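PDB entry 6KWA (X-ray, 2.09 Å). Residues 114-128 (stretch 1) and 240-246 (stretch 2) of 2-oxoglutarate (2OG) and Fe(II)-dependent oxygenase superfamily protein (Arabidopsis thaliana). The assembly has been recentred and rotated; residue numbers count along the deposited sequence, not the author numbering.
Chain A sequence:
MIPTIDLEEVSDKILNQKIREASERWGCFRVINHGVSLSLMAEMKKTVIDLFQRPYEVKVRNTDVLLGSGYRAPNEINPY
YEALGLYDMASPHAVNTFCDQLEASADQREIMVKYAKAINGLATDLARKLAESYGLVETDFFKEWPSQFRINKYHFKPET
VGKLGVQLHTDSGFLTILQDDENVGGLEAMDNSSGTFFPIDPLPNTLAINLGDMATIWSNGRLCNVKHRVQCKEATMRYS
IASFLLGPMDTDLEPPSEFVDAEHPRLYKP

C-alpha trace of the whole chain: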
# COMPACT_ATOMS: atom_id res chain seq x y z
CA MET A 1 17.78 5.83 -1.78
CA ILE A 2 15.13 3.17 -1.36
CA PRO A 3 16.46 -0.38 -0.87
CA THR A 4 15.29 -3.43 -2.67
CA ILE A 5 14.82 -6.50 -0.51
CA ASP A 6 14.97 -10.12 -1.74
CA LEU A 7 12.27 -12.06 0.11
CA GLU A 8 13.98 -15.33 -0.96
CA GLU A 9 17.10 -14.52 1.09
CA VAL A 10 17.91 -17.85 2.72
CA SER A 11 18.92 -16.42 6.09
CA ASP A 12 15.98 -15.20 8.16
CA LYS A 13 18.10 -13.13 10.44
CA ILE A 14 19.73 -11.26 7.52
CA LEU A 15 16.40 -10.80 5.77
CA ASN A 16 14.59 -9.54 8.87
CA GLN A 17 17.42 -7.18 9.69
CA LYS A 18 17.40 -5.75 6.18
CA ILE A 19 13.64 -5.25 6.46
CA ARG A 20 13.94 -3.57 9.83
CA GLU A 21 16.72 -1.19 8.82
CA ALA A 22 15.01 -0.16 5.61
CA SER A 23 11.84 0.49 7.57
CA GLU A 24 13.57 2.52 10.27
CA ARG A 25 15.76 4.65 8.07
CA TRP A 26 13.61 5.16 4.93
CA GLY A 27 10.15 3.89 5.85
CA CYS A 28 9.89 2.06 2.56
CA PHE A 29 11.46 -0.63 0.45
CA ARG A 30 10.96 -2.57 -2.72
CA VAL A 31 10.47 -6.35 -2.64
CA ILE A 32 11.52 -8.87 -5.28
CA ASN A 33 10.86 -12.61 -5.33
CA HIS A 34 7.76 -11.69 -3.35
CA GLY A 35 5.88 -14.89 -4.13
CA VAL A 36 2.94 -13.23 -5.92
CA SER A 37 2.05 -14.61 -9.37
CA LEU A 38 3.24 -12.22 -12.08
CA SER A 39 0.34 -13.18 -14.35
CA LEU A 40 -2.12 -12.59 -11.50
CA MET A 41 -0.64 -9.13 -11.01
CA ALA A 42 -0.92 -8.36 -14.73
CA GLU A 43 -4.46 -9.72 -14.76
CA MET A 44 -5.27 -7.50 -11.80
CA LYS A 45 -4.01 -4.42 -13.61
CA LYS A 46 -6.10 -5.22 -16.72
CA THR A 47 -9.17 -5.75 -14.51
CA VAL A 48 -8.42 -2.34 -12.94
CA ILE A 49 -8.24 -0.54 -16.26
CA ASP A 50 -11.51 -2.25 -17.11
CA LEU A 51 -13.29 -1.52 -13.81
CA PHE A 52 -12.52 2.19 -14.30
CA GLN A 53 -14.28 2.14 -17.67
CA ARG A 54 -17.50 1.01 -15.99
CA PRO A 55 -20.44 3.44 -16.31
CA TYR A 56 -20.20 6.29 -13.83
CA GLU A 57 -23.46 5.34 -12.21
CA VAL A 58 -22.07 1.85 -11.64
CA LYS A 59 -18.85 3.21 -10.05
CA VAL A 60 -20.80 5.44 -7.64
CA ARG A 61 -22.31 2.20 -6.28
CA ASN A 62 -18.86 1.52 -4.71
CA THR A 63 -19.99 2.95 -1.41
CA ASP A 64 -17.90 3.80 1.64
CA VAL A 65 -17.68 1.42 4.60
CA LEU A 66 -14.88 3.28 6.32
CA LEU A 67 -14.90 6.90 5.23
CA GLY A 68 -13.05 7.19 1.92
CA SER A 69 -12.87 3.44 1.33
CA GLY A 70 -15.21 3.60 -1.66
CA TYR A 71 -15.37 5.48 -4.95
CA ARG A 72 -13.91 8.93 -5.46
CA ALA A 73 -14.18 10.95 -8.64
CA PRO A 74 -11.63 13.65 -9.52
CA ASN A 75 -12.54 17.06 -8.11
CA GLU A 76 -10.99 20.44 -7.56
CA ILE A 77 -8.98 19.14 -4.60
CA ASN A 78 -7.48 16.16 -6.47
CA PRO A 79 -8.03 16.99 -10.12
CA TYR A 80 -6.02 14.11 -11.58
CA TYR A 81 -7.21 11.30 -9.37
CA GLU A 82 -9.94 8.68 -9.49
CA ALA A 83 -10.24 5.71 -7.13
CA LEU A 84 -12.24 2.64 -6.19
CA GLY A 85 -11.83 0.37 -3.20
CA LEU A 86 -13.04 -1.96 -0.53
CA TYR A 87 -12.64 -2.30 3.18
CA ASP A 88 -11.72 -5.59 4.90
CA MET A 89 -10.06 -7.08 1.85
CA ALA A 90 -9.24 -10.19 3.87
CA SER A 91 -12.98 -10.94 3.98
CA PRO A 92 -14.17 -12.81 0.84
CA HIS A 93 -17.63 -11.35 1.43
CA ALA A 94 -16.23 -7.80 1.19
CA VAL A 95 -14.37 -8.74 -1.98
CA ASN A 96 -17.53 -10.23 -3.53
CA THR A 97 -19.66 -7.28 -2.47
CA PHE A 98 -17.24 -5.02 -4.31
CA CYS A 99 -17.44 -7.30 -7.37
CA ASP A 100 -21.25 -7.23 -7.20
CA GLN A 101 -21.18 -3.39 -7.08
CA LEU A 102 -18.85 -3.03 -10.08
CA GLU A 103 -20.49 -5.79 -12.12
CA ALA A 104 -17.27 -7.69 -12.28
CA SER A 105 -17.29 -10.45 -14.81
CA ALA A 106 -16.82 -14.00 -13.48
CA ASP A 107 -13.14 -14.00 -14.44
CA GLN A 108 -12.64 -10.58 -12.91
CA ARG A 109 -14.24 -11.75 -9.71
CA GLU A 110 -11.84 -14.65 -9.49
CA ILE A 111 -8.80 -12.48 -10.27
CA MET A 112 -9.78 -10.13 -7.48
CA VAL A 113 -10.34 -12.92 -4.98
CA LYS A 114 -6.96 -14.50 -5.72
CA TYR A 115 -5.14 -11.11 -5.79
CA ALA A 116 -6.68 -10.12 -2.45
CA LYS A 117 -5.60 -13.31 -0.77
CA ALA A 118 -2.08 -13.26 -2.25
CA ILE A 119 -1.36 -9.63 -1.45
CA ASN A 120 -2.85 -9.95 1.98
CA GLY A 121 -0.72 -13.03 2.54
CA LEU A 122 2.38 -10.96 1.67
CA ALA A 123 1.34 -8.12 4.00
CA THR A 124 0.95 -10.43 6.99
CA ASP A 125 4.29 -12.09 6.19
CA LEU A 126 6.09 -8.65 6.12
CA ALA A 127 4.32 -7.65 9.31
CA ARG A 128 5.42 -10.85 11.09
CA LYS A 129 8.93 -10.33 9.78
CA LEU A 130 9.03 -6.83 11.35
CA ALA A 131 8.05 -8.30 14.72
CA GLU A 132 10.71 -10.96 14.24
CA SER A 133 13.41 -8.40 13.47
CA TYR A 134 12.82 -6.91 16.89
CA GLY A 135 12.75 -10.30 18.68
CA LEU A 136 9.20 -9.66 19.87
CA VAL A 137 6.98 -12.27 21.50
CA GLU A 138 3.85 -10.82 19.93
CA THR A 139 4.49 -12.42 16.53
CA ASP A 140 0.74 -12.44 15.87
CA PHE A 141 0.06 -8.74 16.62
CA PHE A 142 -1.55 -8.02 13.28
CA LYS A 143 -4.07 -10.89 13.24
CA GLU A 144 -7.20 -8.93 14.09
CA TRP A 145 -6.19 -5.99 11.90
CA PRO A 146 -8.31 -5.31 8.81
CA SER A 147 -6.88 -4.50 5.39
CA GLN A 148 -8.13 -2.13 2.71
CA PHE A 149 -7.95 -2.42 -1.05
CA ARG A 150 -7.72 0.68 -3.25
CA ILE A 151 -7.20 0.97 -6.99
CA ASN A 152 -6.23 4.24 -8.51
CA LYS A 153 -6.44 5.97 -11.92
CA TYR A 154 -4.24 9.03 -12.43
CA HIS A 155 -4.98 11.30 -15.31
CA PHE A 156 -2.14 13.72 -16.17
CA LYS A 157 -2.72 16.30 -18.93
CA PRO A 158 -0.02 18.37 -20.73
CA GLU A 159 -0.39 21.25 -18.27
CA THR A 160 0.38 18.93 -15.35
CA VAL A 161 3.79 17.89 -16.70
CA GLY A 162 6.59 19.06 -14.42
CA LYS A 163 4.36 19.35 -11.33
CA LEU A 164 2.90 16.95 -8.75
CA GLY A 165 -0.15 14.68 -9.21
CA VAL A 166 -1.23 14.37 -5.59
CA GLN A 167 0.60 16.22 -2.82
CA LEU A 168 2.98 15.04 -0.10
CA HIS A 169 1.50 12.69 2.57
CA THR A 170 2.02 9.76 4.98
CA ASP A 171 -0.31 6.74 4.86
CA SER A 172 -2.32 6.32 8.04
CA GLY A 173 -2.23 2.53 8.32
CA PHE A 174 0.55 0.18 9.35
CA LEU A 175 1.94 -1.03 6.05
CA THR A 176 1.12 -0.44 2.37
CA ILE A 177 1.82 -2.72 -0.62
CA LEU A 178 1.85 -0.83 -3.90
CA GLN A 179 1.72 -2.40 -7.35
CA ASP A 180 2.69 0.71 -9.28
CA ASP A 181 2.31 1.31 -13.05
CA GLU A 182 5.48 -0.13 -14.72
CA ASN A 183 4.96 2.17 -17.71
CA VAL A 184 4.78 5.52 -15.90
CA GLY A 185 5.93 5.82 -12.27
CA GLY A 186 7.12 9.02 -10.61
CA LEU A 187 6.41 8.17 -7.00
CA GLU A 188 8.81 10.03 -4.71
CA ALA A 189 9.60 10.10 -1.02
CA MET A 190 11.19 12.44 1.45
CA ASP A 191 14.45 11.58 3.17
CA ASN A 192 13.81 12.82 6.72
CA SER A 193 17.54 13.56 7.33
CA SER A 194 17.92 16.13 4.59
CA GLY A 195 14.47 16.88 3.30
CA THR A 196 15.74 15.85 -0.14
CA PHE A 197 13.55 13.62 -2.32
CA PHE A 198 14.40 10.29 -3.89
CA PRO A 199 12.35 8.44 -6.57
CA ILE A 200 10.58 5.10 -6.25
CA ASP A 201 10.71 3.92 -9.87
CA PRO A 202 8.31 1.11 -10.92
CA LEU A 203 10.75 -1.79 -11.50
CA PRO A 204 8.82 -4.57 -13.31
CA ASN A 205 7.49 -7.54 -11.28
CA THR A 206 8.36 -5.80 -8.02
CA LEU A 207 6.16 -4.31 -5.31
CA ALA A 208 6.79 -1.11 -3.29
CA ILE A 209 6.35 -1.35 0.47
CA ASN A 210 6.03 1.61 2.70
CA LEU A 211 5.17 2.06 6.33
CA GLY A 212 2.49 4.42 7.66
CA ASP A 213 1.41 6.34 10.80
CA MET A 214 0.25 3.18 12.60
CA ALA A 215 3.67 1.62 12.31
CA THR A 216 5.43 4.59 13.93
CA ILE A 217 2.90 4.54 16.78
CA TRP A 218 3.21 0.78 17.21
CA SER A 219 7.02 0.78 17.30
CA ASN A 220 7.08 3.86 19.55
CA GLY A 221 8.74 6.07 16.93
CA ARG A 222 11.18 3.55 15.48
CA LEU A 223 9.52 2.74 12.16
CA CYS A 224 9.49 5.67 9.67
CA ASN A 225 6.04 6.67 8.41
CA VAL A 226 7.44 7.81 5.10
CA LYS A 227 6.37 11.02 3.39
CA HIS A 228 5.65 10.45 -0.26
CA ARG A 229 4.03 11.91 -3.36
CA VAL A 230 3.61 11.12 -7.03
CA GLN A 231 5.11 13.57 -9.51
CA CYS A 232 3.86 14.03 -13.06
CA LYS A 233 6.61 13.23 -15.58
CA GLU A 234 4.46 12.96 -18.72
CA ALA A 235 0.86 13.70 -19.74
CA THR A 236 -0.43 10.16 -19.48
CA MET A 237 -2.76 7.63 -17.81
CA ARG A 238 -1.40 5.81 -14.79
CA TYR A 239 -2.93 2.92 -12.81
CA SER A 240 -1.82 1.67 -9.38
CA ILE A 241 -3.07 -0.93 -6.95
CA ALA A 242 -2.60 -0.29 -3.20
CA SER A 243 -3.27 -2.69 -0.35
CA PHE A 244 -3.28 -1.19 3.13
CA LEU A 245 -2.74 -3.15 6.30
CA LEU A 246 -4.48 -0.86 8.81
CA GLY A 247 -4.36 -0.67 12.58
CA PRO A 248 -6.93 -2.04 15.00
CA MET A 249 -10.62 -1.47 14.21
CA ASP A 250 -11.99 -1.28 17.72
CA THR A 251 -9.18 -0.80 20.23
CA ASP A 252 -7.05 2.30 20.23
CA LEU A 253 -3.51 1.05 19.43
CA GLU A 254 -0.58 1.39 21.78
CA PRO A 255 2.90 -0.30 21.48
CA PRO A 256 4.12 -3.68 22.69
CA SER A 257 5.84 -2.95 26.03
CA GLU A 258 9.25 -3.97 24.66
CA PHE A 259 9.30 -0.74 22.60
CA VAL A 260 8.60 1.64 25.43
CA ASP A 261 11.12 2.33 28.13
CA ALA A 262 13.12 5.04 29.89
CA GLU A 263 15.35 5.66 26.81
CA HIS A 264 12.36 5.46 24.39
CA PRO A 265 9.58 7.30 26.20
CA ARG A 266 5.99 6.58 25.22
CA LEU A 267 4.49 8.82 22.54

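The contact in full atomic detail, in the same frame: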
# COMPACT_ATOMS: atom_id res chain seq x y z
N LYS A 114 -8.28 -13.90 -5.81
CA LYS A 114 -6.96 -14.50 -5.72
C LYS A 114 -5.87 -13.43 -5.48
O LYS A 114 -4.86 -13.69 -4.82
CB LYS A 114 -6.68 -15.34 -6.97
CG LYS A 114 -7.55 -16.61 -7.07
CD LYS A 114 -7.84 -17.23 -5.67
CE LYS A 114 -9.07 -18.18 -5.67
NZ LYS A 114 -9.19 -19.05 -4.45
N TYR A 115 -6.04 -12.24 -6.07
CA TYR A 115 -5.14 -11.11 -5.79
C TYR A 115 -5.22 -10.68 -4.33
O TYR A 115 -4.20 -10.48 -3.67
CB TYR A 115 -5.48 -9.92 -6.67
CG TYR A 115 -4.46 -8.82 -6.61
CD1 TYR A 115 -3.37 -8.82 -7.47
CD2 TYR A 115 -4.57 -7.78 -5.69
CE1 TYR A 115 -2.43 -7.79 -7.44
CE2 TYR A 115 -3.64 -6.77 -5.64
CZ TYR A 115 -2.58 -6.77 -6.52
OH TYR A 115 -1.65 -5.77 -6.47
N ALA A 116 -6.45 -10.51 -3.83
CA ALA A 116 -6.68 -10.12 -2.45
C ALA A 116 -5.98 -11.06 -1.48
O ALA A 116 -5.33 -10.63 -0.54
CB ALA A 116 -8.18 -10.07 -2.14
N LYS A 117 -6.11 -12.36 -1.73
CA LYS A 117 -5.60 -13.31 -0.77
C LYS A 117 -4.07 -13.37 -0.85
O LYS A 117 -3.41 -13.45 0.17
CB LYS A 117 -6.25 -14.68 -1.03
CG LYS A 117 -5.44 -15.93 -0.73
CD LYS A 117 -6.42 -17.13 -0.82
CE LYS A 117 -5.78 -18.48 -0.63
NZ LYS A 117 -5.49 -18.72 0.81
N ALA A 118 -3.52 -13.24 -2.05
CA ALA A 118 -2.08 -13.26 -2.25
C ALA A 118 -1.40 -12.04 -1.66
O ALA A 118 -0.35 -12.16 -1.04
CB ALA A 118 -1.75 -13.37 -3.73
N ILE A 119 -1.98 -10.87 -1.89
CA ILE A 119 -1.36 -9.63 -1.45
C ILE A 119 -1.47 -9.51 0.04
O ILE A 119 -0.55 -9.05 0.71
CB ILE A 119 -1.99 -8.41 -2.13
CG1 ILE A 119 -1.46 -8.37 -3.55
CG2 ILE A 119 -1.52 -7.17 -1.51
CD1 ILE A 119 0.03 -8.18 -3.61
N ASN A 120 -2.61 -9.93 0.56
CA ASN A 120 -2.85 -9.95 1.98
C ASN A 120 -1.94 -10.94 2.70
O ASN A 120 -1.55 -10.74 3.86
CB ASN A 120 -4.31 -10.27 2.24
CG ASN A 120 -4.68 -10.12 3.66
OD1 ASN A 120 -4.92 -9.01 4.13
ND2 ASN A 120 -4.74 -11.24 4.37
N GLY A 121 -1.61 -12.03 2.00
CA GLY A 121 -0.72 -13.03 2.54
C GLY A 121 0.67 -12.41 2.69
O GLY A 121 1.36 -12.62 3.71
N LEU A 122 1.08 -11.66 1.67
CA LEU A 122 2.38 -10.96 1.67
C LEU A 122 2.47 -9.91 2.78
O LEU A 122 3.53 -9.75 3.42
CB LEU A 122 2.64 -10.30 0.32
CG LEU A 122 3.92 -9.45 0.18
CD1 LEU A 122 5.14 -10.28 0.49
CD2 LEU A 122 4.07 -8.83 -1.17
N ALA A 123 1.38 -9.19 3.01
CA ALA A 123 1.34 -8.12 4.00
C ALA A 123 1.50 -8.67 5.41
O ALA A 123 2.21 -8.10 6.24
CB ALA A 123 0.05 -7.31 3.89
N THR A 124 0.84 -9.79 5.68
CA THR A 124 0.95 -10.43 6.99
C THR A 124 2.33 -11.09 7.18
O THR A 124 2.87 -11.09 8.28
CB THR A 124 -0.15 -11.49 7.21
OG1 THR A 124 -0.05 -12.46 6.17
CG2 THR A 124 -1.53 -10.84 7.18
N ASP A 125 2.90 -11.64 6.11
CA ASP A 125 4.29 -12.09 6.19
C ASP A 125 5.30 -10.95 6.52
O ASP A 125 6.23 -11.16 7.28
CB ASP A 125 4.72 -12.76 4.88
CG ASP A 125 4.05 -14.14 4.68
OD1 ASP A 125 3.47 -14.69 5.64
OD2 ASP A 125 4.14 -14.69 3.55
N LEU A 126 5.18 -9.80 5.87
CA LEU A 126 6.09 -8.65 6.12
C LEU A 126 5.85 -8.15 7.53
O LEU A 126 6.78 -7.81 8.23
CB LEU A 126 5.88 -7.54 5.10
CG LEU A 126 6.23 -7.91 3.64
CD1 LEU A 126 5.79 -6.82 2.64
CD2 LEU A 126 7.71 -8.17 3.50
N ALA A 127 4.59 -8.11 7.95
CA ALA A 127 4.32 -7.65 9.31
C ALA A 127 4.97 -8.59 10.34
O ALA A 127 5.61 -8.12 11.28
CB ALA A 127 2.83 -7.58 9.54
N ARG A 128 4.82 -9.89 10.16
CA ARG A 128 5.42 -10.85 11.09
C ARG A 128 6.93 -10.68 11.06
O ARG A 128 7.59 -10.69 12.10
CB ARG A 128 5.04 -12.29 10.78
CG ARG A 128 5.59 -13.30 11.83
CD ARG A 128 5.15 -14.69 11.51
NE ARG A 128 3.69 -14.75 11.44
CZ ARG A 128 2.89 -15.28 12.37
NH1 ARG A 128 3.41 -15.87 13.43
NH2 ARG A 128 1.57 -15.26 12.21
N SER A 240 -2.56 2.31 -10.47
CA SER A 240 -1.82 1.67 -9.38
C SER A 240 -2.78 0.90 -8.49
O SER A 240 -3.99 1.23 -8.42
CB SER A 240 -1.01 2.68 -8.57
OG SER A 240 -1.84 3.43 -7.71
N ILE A 241 -2.28 -0.16 -7.89
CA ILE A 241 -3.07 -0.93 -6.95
C ILE A 241 -2.42 -0.87 -5.57
O ILE A 241 -1.25 -1.28 -5.43
CB ILE A 241 -3.16 -2.40 -7.37
CG1 ILE A 241 -3.55 -2.50 -8.84
CG2 ILE A 241 -4.08 -3.12 -6.45
CD1 ILE A 241 -3.12 -3.83 -9.51
N ALA A 242 -3.16 -0.40 -4.56
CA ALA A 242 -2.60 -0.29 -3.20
C ALA A 242 -3.37 -1.16 -2.24
O ALA A 242 -4.61 -1.22 -2.29
CB ALA A 242 -2.61 1.16 -2.72
N SER A 243 -2.64 -1.88 -1.39
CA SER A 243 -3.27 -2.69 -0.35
C SER A 243 -2.76 -2.25 1.00
O SER A 243 -1.58 -2.33 1.25
CB SER A 243 -3.01 -4.17 -0.56
OG SER A 243 -3.30 -4.55 -1.89
N PHE A 244 -3.66 -1.78 1.85
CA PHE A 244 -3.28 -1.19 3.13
C PHE A 244 -3.56 -2.13 4.29
O PHE A 244 -4.69 -2.51 4.51
CB PHE A 244 -4.03 0.11 3.40
CG PHE A 244 -3.88 1.15 2.34
CD1 PHE A 244 -2.79 2.00 2.33
CD2 PHE A 244 -4.87 1.34 1.38
CE1 PHE A 244 -2.67 2.99 1.38
CE2 PHE A 244 -4.75 2.33 0.42
CZ PHE A 244 -3.66 3.15 0.42
N LEU A 245 -2.52 -2.50 5.03
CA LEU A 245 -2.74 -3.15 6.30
C LEU A 245 -2.95 -2.00 7.29
O LEU A 245 -2.07 -1.14 7.43
CB LEU A 245 -1.57 -4.03 6.71
CG LEU A 245 -1.74 -4.64 8.10
CD1 LEU A 245 -2.90 -5.60 8.09
CD2 LEU A 245 -0.48 -5.34 8.57
N LEU A 246 -4.13 -1.95 7.89
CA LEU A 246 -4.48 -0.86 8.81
C LEU A 246 -4.23 -1.25 10.26
O LEU A 246 -3.83 -2.37 10.54
CB LEU A 246 -5.95 -0.46 8.62
CG LEU A 246 -6.38 -0.15 7.19
CD1 LEU A 246 -7.88 0.10 7.13
CD2 LEU A 246 -5.61 1.05 6.69
O HOH W 1 -1.47 -4.29 -3.81

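Helix 114–128 packs across strand 240–245 at 46°, the two axes approaching to 9.3 Å and the contact burying 284 Å² in all. One helix face, made by Tyr-115, Ile-119, Ala-123 and Ala-127 at four-residue intervals, meets alternate strand residues, Ile-241, Ser-243 and Leu-245; the intervening Ala-242 and Phe-244 direct their CA-to-CB bonds away from the helix. No direct hydrogen bond joins the two stretches, which are held by close packing and one bridging water.

Along the helix the facing side chains shorten as the backbones draw together. Near the start of the stretch, Tyr-115 adopts the t rotamer (chi1 -170°), which carries its ring across to the strand: OH lies 3.6 Å from Ile-241 CG2, and CE2 lies 3.8 Å from the same methyl. Ile-241, with chi1 m and chi2 t, thus offers a branched apolar surface to the ring. One turn on, Ile-119 (m, m) places CG2 only 3.2 Å from Ser-243 OG, a tight van der Waals contact; the small serine fits where the CA atoms of this pair are 7.3 Å apart.

Ser-243 takes chi1 m, placing OG 2.7 Å from a water oxygen. The same water donates to Tyr-115 OH at 3.0 Å and, weakly, to Ile-241 O at 3.4 Å. It thereby links the polar ends of two buried side chains within an otherwise largely apolar contact, and ties helix to strand.

Farther along, the CA atoms of Ala-123 and Leu-245 are 6.8 Å apart, and the helix side chains facing the strand are the methyl groups of Ala-123 and Ala-127. Leu-245, which has the largest covered area of the strand residues, supplies the bulk: its t, p conformation carries CD2 to 4.1 Å from Ala-127 CB and 4.5 Å from Ala-123 O, so one leucine spans two successive turns.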